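Local coordinates for protein 3-hydroxyisobutyrate dehydrogenase (Thermus thermophilus, PDB 2CVZ) that probably catalyses the NADP-dependent oxidation of 3-hydroxyisobutyrate in valine catabolism, and binds NADPH between its N-terminal Rossmann-type domain and its helical C-terminal part, at residues Arg221-Thr226 with Asp272-Leu277; Glu261-Glu266 with Leu277-Arg282; Leu231-Leu236 with Leu255-Tyr260. One frame throughout, in Å; residues are numbered along the deposited sequence.

Interaction 1 (Arg221-Thr226 with Asp272-Leu277). With NDP (NADPH dihydro-nicotinamide-adenine-dinucleotide phosphate), chain G.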
loop_
_atom_site.group_PDB
_atom_site.type_symbol
_atom_site.label_atom_id
_atom_site.label_comp_id
_atom_site.label_asym_id
_atom_site.label_seq_id
_atom_site.Cartn_x
_atom_site.Cartn_y
_atom_site.Cartn_z
ATOM N N ARG C 221 28.405 -1.934 4.934
ATOM C CA ARG C 221 28.073 -1.146 6.117
ATOM C C ARG C 221 28.707 0.236 6.009
ATOM O O ARG C 221 28.717 1.001 6.973
ATOM C CB ARG C 221 28.566 -1.835 7.399
ATOM C CG ARG C 221 28.171 -3.296 7.524
ATOM C CD ARG C 221 26.697 -3.501 7.207
ATOM N NE ARG C 221 25.820 -2.758 8.104
ATOM C CZ ARG C 221 24.513 -2.608 7.909
ATOM N NH1 ARG C 221 23.937 -3.149 6.842
ATOM N NH2 ARG C 221 23.781 -1.928 8.779
ATOM N N ALA C 222 29.225 0.552 4.826
ATOM C CA ALA C 222 29.879 1.835 4.583
ATOM C C ALA C 222 28.918 3.019 4.645
ATOM O O ALA C 222 29.230 4.051 5.247
ATOM C CB ALA C 222 30.582 1.810 3.228
ATOM N N PHE C 223 27.761 2.869 4.007
ATOM C CA PHE C 223 26.749 3.918 3.973
ATOM C C PHE C 223 27.338 5.306 3.740
ATOM O O PHE C 223 27.154 6.219 4.549
ATOM C CB PHE C 223 25.936 3.903 5.269
ATOM C CG PHE C 223 25.001 2.735 5.379
ATOM C CD1 PHE C 223 23.877 2.652 4.562
ATOM C CD2 PHE C 223 25.247 1.710 6.287
ATOM C CE1 PHE C 223 23.011 1.564 4.649
ATOM C CE2 PHE C 223 24.386 0.617 6.382
ATOM C CZ PHE C 223 23.264 0.544 5.560
ATOM N N PRO C 224 28.062 5.487 2.624
ATOM C CA PRO C 224 28.646 6.799 2.348
ATOM C C PRO C 224 27.549 7.823 2.084
ATOM O O PRO C 224 26.461 7.475 1.620
ATOM C CB PRO C 224 29.514 6.537 1.117
ATOM C CG PRO C 224 28.766 5.449 0.408
ATOM C CD PRO C 224 28.387 4.529 1.552
ATOM N N LYS C 225 27.832 9.081 2.393
ATOM C CA LYS C 225 26.865 10.154 2.188
ATOM C C LYS C 225 27.113 10.830 0.842
ATOM O O LYS C 225 28.121 11.512 0.666
ATOM C CB LYS C 225 26.985 11.181 3.319
ATOM C CG LYS C 225 26.144 12.430 3.129
ATOM C CD LYS C 225 24.661 12.098 3.070
ATOM C CE LYS C 225 23.825 13.356 2.896
ATOM N NZ LYS C 225 24.057 14.340 3.990
ATOM N N THR C 226 26.207 10.630 -0.113
ATOM C CA THR C 226 26.359 11.241 -1.433
ATOM C C THR C 226 25.090 11.942 -1.916
ATOM O O THR C 226 25.160 12.881 -2.703
ATOM C CB THR C 226 26.775 10.201 -2.511
ATOM O OG1 THR C 226 25.664 9.349 -2.818
ATOM C CG2 THR C 226 27.939 9.349 -2.013
ATOM N N ASP C 272 22.009 9.467 4.287
ATOM C CA ASP C 272 22.099 9.204 2.855
ATOM C C ASP C 272 20.815 8.501 2.433
ATOM O O ASP C 272 20.219 7.770 3.227
ATOM C CB ASP C 272 23.297 8.311 2.528
ATOM C CG ASP C 272 23.429 8.050 1.040
ATOM O OD1 ASP C 272 23.743 9.004 0.299
ATOM O OD2 ASP C 272 23.210 6.898 0.612
ATOM N N HIS C 273 20.391 8.713 1.192
ATOM C CA HIS C 273 19.160 8.091 0.714
ATOM C C HIS C 273 19.154 6.574 0.880
ATOM O O HIS C 273 18.119 5.980 1.190
ATOM C CB HIS C 273 18.889 8.464 -0.755
ATOM C CG HIS C 273 19.921 7.962 -1.720
ATOM N ND1 HIS C 273 19.587 7.330 -2.900
ATOM C CD2 HIS C 273 21.273 8.031 -1.702
ATOM C CE1 HIS C 273 20.689 7.033 -3.566
ATOM N NE2 HIS C 273 21.726 7.449 -2.862
ATOM N N VAL C 274 20.307 5.943 0.684
ATOM C CA VAL C 274 20.390 4.494 0.814
ATOM C C VAL C 274 20.222 4.047 2.266
ATOM O O VAL C 274 19.882 2.895 2.534
ATOM C CB VAL C 274 21.726 3.967 0.249
ATOM C CG1 VAL C 274 21.819 2.457 0.425
ATOM C CG2 VAL C 274 21.826 4.328 -1.230
ATOM N N GLU C 275 20.448 4.958 3.205
ATOM C CA GLU C 275 20.288 4.619 4.616
ATOM C C GLU C 275 18.823 4.358 4.953
ATOM O O GLU C 275 18.498 3.920 6.058
ATOM C CB GLU C 275 20.850 5.732 5.506
ATOM C CG GLU C 275 22.367 5.673 5.630
ATOM C CD GLU C 275 22.919 6.674 6.620
ATOM O OE1 GLU C 275 23.205 7.819 6.216
ATOM O OE2 GLU C 275 23.059 6.313 7.808
ATOM N N ALA C 276 17.937 4.619 3.999
ATOM C CA ALA C 276 16.519 4.371 4.227
ATOM C C ALA C 276 16.351 2.895 4.585
ATOM O O ALA C 276 15.458 2.526 5.346
ATOM C CB ALA C 276 15.706 4.716 2.974
ATOM N N LEU C 277 17.229 2.053 4.044
ATOM C CA LEU C 277 17.166 0.624 4.314
ATOM C C LEU C 277 17.478 0.309 5.776
ATOM O O LEU C 277 17.137 -0.764 6.267
ATOM C CB LEU C 277 18.115 -0.142 3.380
ATOM C CG LEU C 277 17.474 -0.636 2.072
ATOM C CD1 LEU C 277 16.833 0.521 1.339
ATOM C CD2 LEU C 277 18.518 -1.317 1.197
HETATM P PA NDP G . 23.980 19.676 -1.457
HETATM O O1A NDP G . 25.248 18.998 -1.409
HETATM O O2A NDP G . 23.034 19.749 -0.288
HETATM O O5B NDP G . 24.314 21.191 -1.982
HETATM C C5B NDP G . 23.258 22.152 -2.098
HETATM C C4B NDP G . 23.970 23.395 -2.612
HETATM O O4B NDP G . 22.947 24.424 -2.702
HETATM C C3B NDP G . 25.085 23.942 -1.782
HETATM O O3B NDP G . 26.106 24.487 -2.659
HETATM C C2B NDP G . 24.473 25.032 -0.990
HETATM O O2B NDP G . 25.327 26.032 -0.430
HETATM C C1B NDP G . 23.432 25.523 -1.947
HETATM N N9A NDP G . 22.310 26.221 -1.261
HETATM C C8A NDP G . 21.378 25.696 -0.335
HETATM N N7A NDP G . 20.524 26.624 0.052
HETATM C C5A NDP G . 20.876 27.770 -0.605
HETATM C C6A NDP G . 20.368 29.090 -0.627
HETATM N N6A NDP G . 19.312 29.416 0.120
HETATM N N1A NDP G . 20.964 30.020 -1.413
HETATM C C2A NDP G . 22.036 29.685 -2.169
HETATM N N3A NDP G . 22.592 28.470 -2.221
HETATM C C4A NDP G . 21.959 27.545 -1.408
HETATM O O3 NDP G . 23.129 19.165 -2.678
HETATM P PN NDP G . 23.307 18.110 -3.864
HETATM O O1N NDP G . 23.481 16.795 -3.239
HETATM O O2N NDP G . 24.395 18.709 -4.708
HETATM O O5D NDP G . 21.928 18.312 -4.641
HETATM C C5D NDP G . 21.599 19.558 -5.339
HETATM C C4D NDP G . 20.478 19.220 -6.370
HETATM O O4D NDP G . 20.938 18.126 -7.159
HETATM C C3D NDP G . 19.201 18.718 -5.689
HETATM O O3D NDP G . 18.063 19.245 -6.387
HETATM C C2D NDP G . 19.311 17.217 -5.744
HETATM O O2D NDP G . 18.030 16.637 -5.570
HETATM C C1D NDP G . 19.946 17.096 -7.192
HETATM N N1N NDP G . 20.653 15.806 -7.462
HETATM C C2N NDP G . 21.470 15.257 -6.434
HETATM C C3N NDP G . 22.149 14.010 -6.750
HETATM C C7N NDP G . 23.020 13.376 -5.754
HETATM O O7N NDP G . 23.372 12.180 -5.817
HETATM N N7N NDP G . 23.495 14.091 -4.717
HETATM C C4N NDP G . 21.962 13.438 -8.016
HETATM C C5N NDP G . 21.171 13.988 -8.982
HETATM C C6N NDP G . 20.516 15.173 -8.709
HETATM P P2B NDP G . 26.161 25.839 0.867
HETATM O O1X NDP G . 26.329 27.223 1.353
HETATM O O2X NDP G . 27.443 25.173 0.511
HETATM O O3X NDP G . 25.373 24.992 1.865
HETATM O O HOH W 1 25.814 8.360 5.232
HETATM O O HOH W 2 24.873 5.250 1.808
#

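Interaction 2 (Glu261-Glu266 with Leu277-Arg282)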
loop_
_atom_site.group_PDB
_atom_site.type_symbol
_atom_site.label_atom_id
_atom_site.label_comp_id
_atom_site.label_asym_id
_atom_site.label_seq_id
_atom_site.Cartn_x
_atom_site.Cartn_y
_atom_site.Cartn_z
ATOM N N GLU C 261 9.075 8.784 3.459
ATOM C CA GLU C 261 8.809 9.866 4.404
ATOM C C GLU C 261 9.066 9.298 5.798
ATOM O O GLU C 261 9.632 9.974 6.657
ATOM C CB GLU C 261 7.359 10.347 4.311
ATOM C CG GLU C 261 7.031 11.477 5.298
ATOM C CD GLU C 261 7.673 12.807 4.924
ATOM O OE1 GLU C 261 8.139 13.526 5.831
ATOM O OE2 GLU C 261 7.697 13.146 3.722
HETATM N N MSE C 262 8.644 8.054 6.012
HETATM C CA MSE C 262 8.846 7.381 7.295
HETATM C C MSE C 262 10.337 7.311 7.589
HETATM O O MSE C 262 10.783 7.609 8.697
HETATM C CB MSE C 262 8.303 5.954 7.258
HETATM C CG MSE C 262 6.813 5.828 7.031
HETATM SE SE MSE C 262 6.353 3.965 6.894
HETATM C CE MSE C 262 4.482 4.165 6.382
ATOM N N ALA C 263 11.105 6.886 6.593
ATOM C CA ALA C 263 12.545 6.782 6.765
ATOM C C ALA C 263 13.127 8.145 7.133
ATOM O O ALA C 263 13.954 8.249 8.039
ATOM C CB ALA C 263 13.188 6.254 5.484
ATOM N N LYS C 264 12.683 9.188 6.439
ATOM C CA LYS C 264 13.175 10.536 6.690
ATOM C C LYS C 264 12.861 10.992 8.109
ATOM O O LYS C 264 13.687 11.624 8.765
ATOM C CB LYS C 264 12.556 11.520 5.691
ATOM C CG LYS C 264 12.955 12.972 5.922
ATOM C CD LYS C 264 12.100 13.915 5.090
ATOM C CE LYS C 264 12.393 15.366 5.425
ATOM N NZ LYS C 264 11.461 16.298 4.723
ATOM N N ARG C 265 11.662 10.668 8.580
ATOM C CA ARG C 265 11.251 11.066 9.920
ATOM C C ARG C 265 12.012 10.300 10.992
ATOM O O ARG C 265 12.255 10.820 12.080
ATOM C CB ARG C 265 9.749 10.838 10.093
ATOM C CG ARG C 265 8.905 11.518 9.023
ATOM C CD ARG C 265 8.126 12.706 9.554
ATOM N NE ARG C 265 7.465 13.438 8.475
ATOM C CZ ARG C 265 6.598 14.429 8.660
ATOM N NH1 ARG C 265 6.273 14.809 9.887
ATOM N NH2 ARG C 265 6.083 15.068 7.619
ATOM N N GLU C 266 12.399 9.068 10.677
ATOM C CA GLU C 266 13.117 8.227 11.629
ATOM C C GLU C 266 14.631 8.401 11.632
ATOM O O GLU C 266 15.261 8.332 12.689
ATOM C CB GLU C 266 12.789 6.755 11.368
ATOM C CG GLU C 266 11.357 6.372 11.706
ATOM C CD GLU C 266 11.107 6.332 13.201
ATOM O OE1 GLU C 266 9.926 6.266 13.605
ATOM O OE2 GLU C 266 12.093 6.356 13.971
ATOM N N LEU C 277 17.229 2.053 4.044
ATOM C CA LEU C 277 17.166 0.624 4.314
ATOM C C LEU C 277 17.478 0.309 5.776
ATOM O O LEU C 277 17.137 -0.764 6.267
ATOM C CB LEU C 277 18.115 -0.142 3.380
ATOM C CG LEU C 277 17.474 -0.636 2.072
ATOM C CD1 LEU C 277 16.833 0.521 1.339
ATOM C CD2 LEU C 277 18.518 -1.317 1.197
ATOM N N ARG C 278 18.122 1.244 6.469
ATOM C CA ARG C 278 18.433 1.041 7.883
ATOM C C ARG C 278 17.134 0.877 8.667
ATOM O O ARG C 278 17.096 0.186 9.685
ATOM C CB ARG C 278 19.207 2.232 8.455
ATOM C CG ARG C 278 20.696 2.267 8.147
ATOM C CD ARG C 278 21.323 3.446 8.884
ATOM N NE ARG C 278 22.760 3.594 8.663
ATOM C CZ ARG C 278 23.689 2.798 9.182
ATOM N NH1 ARG C 278 23.346 1.780 9.957
ATOM N NH2 ARG C 278 24.969 3.034 8.934
ATOM N N LEU C 279 16.071 1.523 8.195
ATOM C CA LEU C 279 14.773 1.429 8.858
ATOM C C LEU C 279 14.262 -0.003 8.789
ATOM O O LEU C 279 13.683 -0.518 9.750
ATOM C CB LEU C 279 13.767 2.380 8.203
ATOM C CG LEU C 279 12.365 2.417 8.822
ATOM C CD1 LEU C 279 12.466 2.692 10.318
ATOM C CD2 LEU C 279 11.532 3.489 8.132
ATOM N N LEU C 280 14.481 -0.650 7.649
ATOM C CA LEU C 280 14.056 -2.032 7.465
ATOM C C LEU C 280 14.903 -2.949 8.342
ATOM O O LEU C 280 14.406 -3.938 8.884
ATOM C CB LEU C 280 14.190 -2.439 5.993
ATOM C CG LEU C 280 13.248 -1.712 5.030
ATOM C CD1 LEU C 280 13.596 -2.064 3.588
ATOM C CD2 LEU C 280 11.805 -2.098 5.349
ATOM N N GLU C 281 16.183 -2.618 8.481
ATOM C CA GLU C 281 17.080 -3.418 9.311
ATOM C C GLU C 281 16.662 -3.247 10.764
ATOM O O GLU C 281 16.725 -4.186 11.557
ATOM C CB GLU C 281 18.527 -2.963 9.133
ATOM C CG GLU C 281 19.030 -3.061 7.704
ATOM C CD GLU C 281 20.497 -2.697 7.583
ATOM O OE1 GLU C 281 20.899 -1.658 8.148
ATOM O OE2 GLU C 281 21.244 -3.447 6.918
ATOM N N ARG C 282 16.239 -2.030 11.097
ATOM C CA ARG C 282 15.775 -1.709 12.442
ATOM C C ARG C 282 14.609 -2.626 12.794
ATOM O O ARG C 282 14.644 -3.342 13.795
ATOM C CB ARG C 282 15.324 -0.243 12.500
ATOM C CG ARG C 282 14.270 0.065 13.557
ATOM C CD ARG C 282 14.806 0.983 14.635
ATOM N NE ARG C 282 15.144 2.315 14.141
ATOM C CZ ARG C 282 14.274 3.309 13.979
ATOM N NH1 ARG C 282 12.992 3.135 14.269
ATOM N NH2 ARG C 282 14.694 4.489 13.544
#

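Interaction 3 (Leu231-Leu236 with Leu255-Tyr260). With NDP (NADPH dihydro-nicotinamide-adenine-dinucleotide phosphate), chain G.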
loop_
_atom_site.group_PDB
_atom_site.type_symbol
_atom_site.label_atom_id
_atom_site.label_comp_id
_atom_site.label_asym_id
_atom_site.label_seq_id
_atom_site.Cartn_x
_atom_site.Cartn_y
_atom_site.Cartn_z
ATOM N N LEU C 231 16.420 15.040 0.211
ATOM C CA LEU C 231 16.282 15.446 -1.179
ATOM C C LEU C 231 15.509 14.395 -1.976
ATOM O O LEU C 231 14.715 14.734 -2.858
ATOM C CB LEU C 231 17.661 15.674 -1.804
ATOM C CG LEU C 231 18.424 16.893 -1.275
ATOM C CD1 LEU C 231 19.818 16.941 -1.898
ATOM C CD2 LEU C 231 17.650 18.161 -1.605
ATOM N N LEU C 232 15.733 13.121 -1.671
ATOM C CA LEU C 232 15.021 12.066 -2.385
ATOM C C LEU C 232 13.534 12.167 -2.063
ATOM O O LEU C 232 12.692 11.959 -2.929
ATOM C CB LEU C 232 15.543 10.679 -2.002
ATOM C CG LEU C 232 14.812 9.517 -2.696
ATOM C CD1 LEU C 232 14.850 9.713 -4.213
ATOM C CD2 LEU C 232 15.455 8.192 -2.320
ATOM N N VAL C 233 13.208 12.485 -0.815
ATOM C CA VAL C 233 11.805 12.621 -0.447
ATOM C C VAL C 233 11.234 13.816 -1.211
ATOM O O VAL C 233 10.108 13.767 -1.707
ATOM C CB VAL C 233 11.641 12.829 1.075
ATOM C CG1 VAL C 233 10.187 13.147 1.409
ATOM C CG2 VAL C 233 12.072 11.568 1.812
ATOM N N LYS C 234 12.021 14.880 -1.321
ATOM C CA LYS C 234 11.585 16.066 -2.050
ATOM C C LYS C 234 11.290 15.678 -3.500
ATOM O O LYS C 234 10.289 16.111 -4.073
ATOM C CB LYS C 234 12.666 17.152 -1.988
ATOM C CG LYS C 234 12.436 18.359 -2.905
ATOM C CD LYS C 234 13.095 18.176 -4.272
ATOM C CE LYS C 234 14.617 18.132 -4.162
ATOM N NZ LYS C 234 15.272 17.962 -5.493
ATOM N N ASP C 235 12.158 14.852 -4.083
ATOM C CA ASP C 235 11.968 14.398 -5.461
ATOM C C ASP C 235 10.687 13.579 -5.581
ATOM O O ASP C 235 9.923 13.744 -6.533
ATOM C CB ASP C 235 13.144 13.534 -5.928
ATOM C CG ASP C 235 14.436 14.310 -6.022
ATOM O OD1 ASP C 235 14.382 15.528 -6.281
ATOM O OD2 ASP C 235 15.509 13.689 -5.860
ATOM N N LEU C 236 10.464 12.682 -4.625
ATOM C CA LEU C 236 9.257 11.863 -4.641
ATOM C C LEU C 236 8.042 12.784 -4.564
ATOM O O LEU C 236 6.998 12.502 -5.154
ATOM C CB LEU C 236 9.267 10.874 -3.467
ATOM C CG LEU C 236 10.252 9.704 -3.629
ATOM C CD1 LEU C 236 10.423 8.950 -2.319
ATOM C CD2 LEU C 236 9.744 8.776 -4.718
ATOM N N LEU C 255 2.664 4.883 -2.651
ATOM C CA LEU C 255 3.136 4.285 -1.406
ATOM C C LEU C 255 4.626 4.539 -1.188
ATOM O O LEU C 255 5.084 4.703 -0.051
ATOM C CB LEU C 255 2.864 2.778 -1.404
ATOM C CG LEU C 255 1.844 2.279 -0.375
ATOM C CD1 LEU C 255 2.395 2.477 1.034
ATOM C CD2 LEU C 255 0.523 3.031 -0.547
ATOM N N ALA C 256 5.383 4.569 -2.278
ATOM C CA ALA C 256 6.819 4.811 -2.188
ATOM C C ALA C 256 7.114 6.130 -1.474
ATOM O O ALA C 256 8.028 6.201 -0.652
ATOM C CB ALA C 256 7.437 4.821 -3.583
ATOM N N ARG C 257 6.347 7.174 -1.778
ATOM C CA ARG C 257 6.575 8.466 -1.131
ATOM C C ARG C 257 6.338 8.375 0.374
ATOM O O ARG C 257 7.064 8.983 1.161
ATOM C CB ARG C 257 5.659 9.552 -1.701
ATOM C CG ARG C 257 6.076 10.977 -1.290
ATOM C CD ARG C 257 4.884 11.842 -0.879
ATOM N NE ARG C 257 4.434 11.552 0.480
ATOM C CZ ARG C 257 5.038 11.991 1.581
ATOM N NH1 ARG C 257 6.125 12.752 1.496
ATOM N NH2 ARG C 257 4.563 11.662 2.771
ATOM N N GLU C 258 5.321 7.616 0.774
ATOM C CA GLU C 258 5.004 7.485 2.191
ATOM C C GLU C 258 6.063 6.716 2.986
ATOM O O GLU C 258 6.427 7.131 4.094
ATOM C CB GLU C 258 3.630 6.824 2.370
ATOM C CG GLU C 258 2.496 7.530 1.627
ATOM C CD GLU C 258 2.424 9.021 1.914
ATOM O OE1 GLU C 258 2.478 9.408 3.096
ATOM O OE2 GLU C 258 2.304 9.814 0.953
ATOM N N VAL C 259 6.567 5.610 2.437
ATOM C CA VAL C 259 7.579 4.842 3.157
ATOM C C VAL C 259 8.890 5.618 3.292
ATOM O O VAL C 259 9.546 5.553 4.333
ATOM C CB VAL C 259 7.841 3.451 2.505
ATOM C CG1 VAL C 259 6.535 2.658 2.448
ATOM C CG2 VAL C 259 8.450 3.605 1.120
ATOM N N TYR C 260 9.280 6.361 2.258
ATOM C CA TYR C 260 10.508 7.142 2.362
ATOM C C TYR C 260 10.313 8.308 3.324
ATOM O O TYR C 260 11.272 8.774 3.937
ATOM C CB TYR C 260 10.966 7.637 0.984
ATOM C CG TYR C 260 11.805 6.604 0.260
ATOM C CD1 TYR C 260 13.183 6.518 0.478
ATOM C CD2 TYR C 260 11.216 5.674 -0.594
ATOM C CE1 TYR C 260 13.950 5.527 -0.136
ATOM C CE2 TYR C 260 11.971 4.679 -1.210
ATOM C CZ TYR C 260 13.337 4.613 -0.976
ATOM O OH TYR C 260 14.080 3.632 -1.581
HETATM P PA NDP G . 23.980 19.676 -1.457
HETATM O O1A NDP G . 25.248 18.998 -1.409
HETATM O O2A NDP G . 23.034 19.749 -0.288
HETATM O O5B NDP G . 24.314 21.191 -1.982
HETATM C C5B NDP G . 23.258 22.152 -2.098
HETATM C C4B NDP G . 23.970 23.395 -2.612
HETATM O O4B NDP G . 22.947 24.424 -2.702
HETATM C C3B NDP G . 25.085 23.942 -1.782
HETATM O O3B NDP G . 26.106 24.487 -2.659
HETATM C C2B NDP G . 24.473 25.032 -0.990
HETATM O O2B NDP G . 25.327 26.032 -0.430
HETATM C C1B NDP G . 23.432 25.523 -1.947
HETATM N N9A NDP G . 22.310 26.221 -1.261
HETATM C C8A NDP G . 21.378 25.696 -0.335
HETATM N N7A NDP G . 20.524 26.624 0.052
HETATM C C5A NDP G . 20.876 27.770 -0.605
HETATM C C6A NDP G . 20.368 29.090 -0.627
HETATM N N6A NDP G . 19.312 29.416 0.120
HETATM N N1A NDP G . 20.964 30.020 -1.413
HETATM C C2A NDP G . 22.036 29.685 -2.169
HETATM N N3A NDP G . 22.592 28.470 -2.221
HETATM C C4A NDP G . 21.959 27.545 -1.408
HETATM O O3 NDP G . 23.129 19.165 -2.678
HETATM P PN NDP G . 23.307 18.110 -3.864
HETATM O O1N NDP G . 23.481 16.795 -3.239
HETATM O O2N NDP G . 24.395 18.709 -4.708
HETATM O O5D NDP G . 21.928 18.312 -4.641
HETATM C C5D NDP G . 21.599 19.558 -5.339
HETATM C C4D NDP G . 20.478 19.220 -6.370
HETATM O O4D NDP G . 20.938 18.126 -7.159
HETATM C C3D NDP G . 19.201 18.718 -5.689
HETATM O O3D NDP G . 18.063 19.245 -6.387
HETATM C C2D NDP G . 19.311 17.217 -5.744
HETATM O O2D NDP G . 18.030 16.637 -5.570
HETATM C C1D NDP G . 19.946 17.096 -7.192
HETATM N N1N NDP G . 20.653 15.806 -7.462
HETATM C C2N NDP G . 21.470 15.257 -6.434
HETATM C C3N NDP G . 22.149 14.010 -6.750
HETATM C C7N NDP G . 23.020 13.376 -5.754
HETATM O O7N NDP G . 23.372 12.180 -5.817
HETATM N N7N NDP G . 23.495 14.091 -4.717
HETATM C C4N NDP G . 21.962 13.438 -8.016
HETATM C C5N NDP G . 21.171 13.988 -8.982
HETATM C C6N NDP G . 20.516 15.173 -8.709
HETATM P P2B NDP G . 26.161 25.839 0.867
HETATM O O1X NDP G . 26.329 27.223 1.353
HETATM O O2X NDP G . 27.443 25.173 0.511
HETATM O O3X NDP G . 25.373 24.992 1.865
HETATM O O HOH W 3 7.517 14.160 -0.564
#

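Interaction 1 (Arg221-Thr226 with Asp272-Leu277)
The Phe-223 ring crosses the stem of Glu-275 obliquely, its CD1 lying 3.5 Å from Glu-275 CG, while CE1 faces the backbone oxygen of Val-274 at the ring edge. With CG anti to its own carbonyl carbon (chi1 -72°), the ring stays beside the 273-275 turn; Arg-278 adds a cation-pi contact, and the ring edge at CE2 stands over the centre of the Arg-221 guanidinium. Glu-275, extended beyond CG, reaches the start of the turn: Asp-272 N donates to its OE1 on the anti side of the carboxylate. A water joins that same OE1 to Phe-223 O, and OE2 forms a salt bridge with Arg-278.

Asp-272 is the polar centre of the contact. Its CG stands anti to the backbone N (chi1 -179°), which directs the carboxylate at the loop 221-226. Thr-226 N gives OD1 an almost straight hydrogen bond, 3.0 Å long with an N-H...O angle of 174°, although it arrives from above the carboxylate plane. Phe-227 N is a second donor to OD1. The other oxygen, OD2, accepts from Val-274 N at 3.1 Å, closing an Asx turn, and forms a salt bridge with Arg-217, which also bonds Thr-226 OG1. A water donating to both Pro-224 O and Asp-272 OD2 bridges these two acceptors. Along the outer side, Lys-225 runs its CD past the backbone of Asp-272 and carries NZ to Asp-270 O.

Past this anchor, Thr-226 O accepts a hydrogen bond from the carboxamide N7N of NADPH, 2.9 Å away. Asp-272 is thus second-shell to the nicotinamide: amide donors and Arg-217 would be expected to favour its charged form, and its bonds to Thr-226 N and Phe-227 N probably hold the peptides on both sides of Thr-226, the second of which carries the oxygen that meets the cofactor.

Interaction 2 (Glu261-Glu266 with Leu277-Arg282)
Two helices of the all-helical C-terminal region, 251-267 and 276-284, cross here almost perpendicularly, the short segments 261-266 and 277-282 making an angle of 81° with axes 9.6 Å apart. Leu-279 is the apolar bridge between them. Its CG lies anti to the backbone N (chi1 -178°), which points the branch at the facing helix: CD2 settles on the backbone of Ala-263, 3.7 Å from Ala-263 CA, and also meets CB of Met-262, a selenomethionine. The small Ala-263 lets the leucine come down close to the helix backbone. CD1, the other methyl, touches Glu-266 CG and lies over one face of the Arg-282 guanidinium, offset toward its rim.

Above this apolar patch, Glu-266 and Arg-282 form a salt bridge. Arg-282 NH2 donates to Glu-266 OE2 at 3.2 Å, and NH1 adds a weak bond to the same oxygen. OE2 lies at the edge of the guanidinium, near its plane, whereas the nitrogen approaches from above the carboxylate, the two flat groups being 72° apart.

The stronger partners of both charges lie across the subunit interface: Glu-266 OE1 pairs with Arg-282 of the second subunit, and Arg-282 NH1 with Glu-266 of that subunit. The intrachain bridge therefore belongs to a reciprocal network of two acids and two arginines, in which the opposite charges probably offset one another and link helix packing to assembly of the tetramer.

Interaction 3 (Leu231-Leu236 with Leu255-Tyr260)
Leu-236 and Tyr-260 interlock between helices 229-243 and 251-267, which run nearly antiparallel here, their short segments at 155° with axes 9.5 Å apart. Leu-236 is the main bump: its CD1 presses into the hollow beside Tyr-260 CB, 3.6 Å away, and reaches on to the adjoining ring atoms, while its own CB packs on Arg-257 CG. One turn back, Leu-232 approaches the ring obliquely on another part, CD2 lying 3.8 Å from Tyr-260 CE1. Val-233 fits alongside, with CG2 against the backbone oxygen of Tyr-260 and CG1 near Arg-257 NH1.

Arg-257 borders this apolar seam, bent at chi2 and chi3 so that its head turns to Glu-258. NE meets Glu-258 OE2 at 2.8 Å and NH2 meets OE1, a side-on two-nitrogen grip; NH1 forms a salt bridge with Glu-261 and reaches Val-233 O through a water. With an alanine here, the carboxylates of Glu-258 and Glu-261 would probably lose this partner, and a gap would open beside Leu-236. On its far side helix 229-243 reaches the cofactor, where Lys-234 NZ bonds both O2D and O3D of NADPH.

Arg-254 of the third subunit forms a salt bridge with Glu-258, and Lys-247 O of that subunit accepts from Arg-257 NH2. The long helix 160-188 closes one side of the pair, receiving Leu-236 on Ala-173, Ala-256 on Val-174 and the Tyr-260 hydroxyl at Ala-173 O.

Overall arrangement
All three contacts lie in the helical C-terminal part of the chain, and none uses the N-terminal beta-sheet. Interaction 3 joins neighbouring helices 229-243 and 251-267 and is nested inside the loop closed by interaction 1; interaction 2 follows it, sharing helix 251-267. Interactions 1 and 2 meet at Leu-277 on helix 276-284, their centres about 11 Å apart, and Arg-221 forms a salt bridge with Glu-281. Centres of 2 and 3 are about 12 Å apart, those of 1 and 3 about 15 Å. Interactions 1 and 3 touch NADPH, whereas 2 and 3 meet other subunits, so this packing connects the cofactor pocket with the tetramer interfaces.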